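Local coordinates for segregation and condensation protein B (Chlorobium tepidum TLS, PDB 1T6S) that probably takes part in chromosome partitioning during cell division, as the winged-helix ScpB partner in segregation and condensation of the bacterial chromosome, at residues A[101-106]-A[150-155]. Sequence-based numbering, arbitrary orientation.
Sequences AVVAWH and YGTTEV. With NO3 (nitrate ion), chain N.
Val103 presses one methyl group onto the backbone of Gly151, its CG1 lying 3.6 Å from Gly151 CA. That branch stands anti to the backbone N (chi1 179°), which carries it outward from the helix to the strand. Val103 CG1 also comes within 3.8 Å of Tyr150 O and 3.9 Å of Thr152 N, so a single methyl spans the backbone of three successive strand residues. One residue after Gly151, Thr152 lays its CG2 alongside Ala104, 3.9 Å from Ala104 CA and 4.1 Å from Ala104 CB. No hydrogen bond joins the two segments directly. The axes of 101-106 and of 150-152, on helix 87-106 and on the middle strand 148-152 of the small antiparallel sheet, lie almost at right angles (94°), as helix and wing sheet pack in a winged helix-turn-helix domain. Thr152 OG1 lies 2.9 Å from O2 of a nitrate, probably from the crystallisation liquor, and 3.1 Å from its O3. The nitrate is also hydrogen-bonded to Ser93 OG and Gln89 NE2 of the second subunit, so the threonine borders the subunit interface. An alanine in place of Thr152 would probably open a gap beside Ala104 where CG2 lay and take from the nitrate the threonine hydroxyl, one of its neighbours. Gln107 bridges the segments from just beyond the helix, its OE1 accepting from Thr152 N while its NE2 donates to Ala104 O. Past the strand, Thr153 is the N-cap of helix 154-159, its OG1 hydrogen-bonded to Phe156 N and Gly133 O.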
loop_
_atom_site.group_PDB
_atom_site.type_symbol
_atom_site.label_atom_id
_atom_site.label_comp_id
_atom_site.label_asym_id
_atom_site.label_seq_id
_atom_site.Cartn_x
_atom_site.Cartn_y
_atom_site.Cartn_z
ATOM N N ALA A 101 -3.461 1.079 9.215
ATOM C CA ALA A 101 -3.716 -0.144 9.959
ATOM C C ALA A 101 -4.849 0.061 10.963
ATOM O O ALA A 101 -5.708 -0.803 11.109
ATOM C CB ALA A 101 -2.433 -0.579 10.701
ATOM N N VAL A 102 -4.834 1.200 11.658
ATOM C CA VAL A 102 -5.869 1.523 12.640
ATOM C C VAL A 102 -7.233 1.656 11.951
ATOM O O VAL A 102 -8.250 1.177 12.459
ATOM C CB VAL A 102 -5.532 2.832 13.410
ATOM C CG1 VAL A 102 -6.677 3.189 14.375
ATOM C CG2 VAL A 102 -4.230 2.650 14.211
ATOM N N VAL A 103 -7.247 2.299 10.788
ATOM C CA VAL A 103 -8.494 2.445 10.028
ATOM C C VAL A 103 -9.002 1.073 9.561
ATOM O O VAL A 103 -10.191 0.739 9.708
ATOM C CB VAL A 103 -8.308 3.381 8.829
ATOM C CG1 VAL A 103 -9.647 3.503 8.035
ATOM C CG2 VAL A 103 -7.875 4.748 9.338
ATOM N N ALA A 104 -8.091 0.270 9.023
ATOM C CA ALA A 104 -8.454 -1.058 8.551
ATOM C C ALA A 104 -9.109 -1.852 9.654
ATOM O O ALA A 104 -10.095 -2.557 9.419
ATOM C CB ALA A 104 -7.207 -1.824 8.030
ATOM N N TRP A 105 -8.581 -1.738 10.869
ATOM C CA TRP A 105 -9.142 -2.511 11.970
ATOM C C TRP A 105 -10.342 -1.907 12.701
ATOM O O TRP A 105 -11.295 -2.617 12.997
ATOM C CB TRP A 105 -8.037 -2.842 12.982
ATOM C CG TRP A 105 -8.533 -3.728 14.084
ATOM C CD1 TRP A 105 -8.740 -3.380 15.391
ATOM C CD2 TRP A 105 -8.923 -5.105 13.967
ATOM N NE1 TRP A 105 -9.231 -4.450 16.093
ATOM C CE2 TRP A 105 -9.355 -5.523 15.246
ATOM C CE3 TRP A 105 -8.949 -6.026 12.907
ATOM C CZ2 TRP A 105 -9.806 -6.820 15.494
ATOM C CZ3 TRP A 105 -9.403 -7.326 13.161
ATOM C CH2 TRP A 105 -9.823 -7.703 14.444
ATOM N N HIS A 106 -10.304 -0.603 12.954
ATOM C CA HIS A 106 -11.364 0.066 13.704
ATOM C C HIS A 106 -12.481 0.778 12.924
ATOM O O HIS A 106 -13.418 1.285 13.530
ATOM C CB HIS A 106 -10.725 1.067 14.659
ATOM C CG HIS A 106 -9.851 0.438 15.695
ATOM N ND1 HIS A 106 -10.336 0.001 16.912
ATOM C CD2 HIS A 106 -8.528 0.147 15.694
ATOM C CE1 HIS A 106 -9.349 -0.526 17.613
ATOM N NE2 HIS A 106 -8.241 -0.451 16.897
ATOM N N TYR A 150 -13.786 7.428 8.995
ATOM C CA TYR A 150 -13.102 6.925 7.803
ATOM C C TYR A 150 -13.065 5.418 7.708
ATOM O O TYR A 150 -13.198 4.723 8.709
ATOM C CB TYR A 150 -11.675 7.465 7.739
ATOM C CG TYR A 150 -11.604 8.970 7.746
ATOM C CD1 TYR A 150 -11.592 9.688 8.942
ATOM C CD2 TYR A 150 -11.607 9.683 6.555
ATOM C CE1 TYR A 150 -11.590 11.090 8.938
ATOM C CE2 TYR A 150 -11.608 11.067 6.550
ATOM C CZ TYR A 150 -11.601 11.762 7.739
ATOM O OH TYR A 150 -11.621 13.135 7.704
ATOM N N GLY A 151 -12.889 4.925 6.486
ATOM C CA GLY A 151 -12.811 3.491 6.251
ATOM C C GLY A 151 -11.874 3.283 5.070
ATOM O O GLY A 151 -11.563 4.243 4.376
ATOM N N THR A 152 -11.414 2.055 4.846
ATOM C CA THR A 152 -10.520 1.777 3.729
ATOM C C THR A 152 -11.339 1.748 2.430
ATOM O O THR A 152 -12.565 1.675 2.473
ATOM C CB THR A 152 -9.769 0.419 3.924
ATOM O OG1 THR A 152 -10.714 -0.602 4.259
ATOM C CG2 THR A 152 -8.719 0.535 5.045
ATOM N N THR A 153 -10.658 1.784 1.288
ATOM C CA THR A 153 -11.308 1.808 -0.025
ATOM C C THR A 153 -11.048 0.544 -0.857
ATOM O O THR A 153 -10.103 -0.197 -0.581
ATOM C CB THR A 153 -10.799 2.999 -0.848
ATOM O OG1 THR A 153 -9.385 2.858 -1.061
ATOM C CG2 THR A 153 -11.064 4.317 -0.124
ATOM N N GLU A 154 -11.874 0.307 -1.883
ATOM C CA GLU A 154 -11.682 -0.868 -2.746
ATOM C C GLU A 154 -10.347 -0.665 -3.452
ATOM O O GLU A 154 -9.696 -1.619 -3.886
ATOM C CB GLU A 154 -12.805 -0.998 -3.794
ATOM C CG GLU A 154 -12.961 -2.425 -4.351
ATOM C CD GLU A 154 -13.494 -3.377 -3.297
ATOM O OE1 GLU A 154 -13.252 -4.598 -3.393
ATOM O OE2 GLU A 154 -14.169 -2.906 -2.354
ATOM N N VAL A 155 -9.946 0.595 -3.558
ATOM C CA VAL A 155 -8.678 0.947 -4.165
ATOM C C VAL A 155 -7.561 0.344 -3.310
ATOM O O VAL A 155 -6.590 -0.221 -3.830
ATOM C CB VAL A 155 -8.499 2.458 -4.212
ATOM C CG1 VAL A 155 -7.167 2.801 -4.887
ATOM C CG2 VAL A 155 -9.670 3.095 -4.956
HETATM N N NO3 N . -9.940 -3.653 5.223
HETATM O O1 NO3 N . -9.717 -4.879 5.247
HETATM O O2 NO3 N . -11.094 -3.311 5.121
HETATM O O3 NO3 N . -8.989 -2.899 5.302
#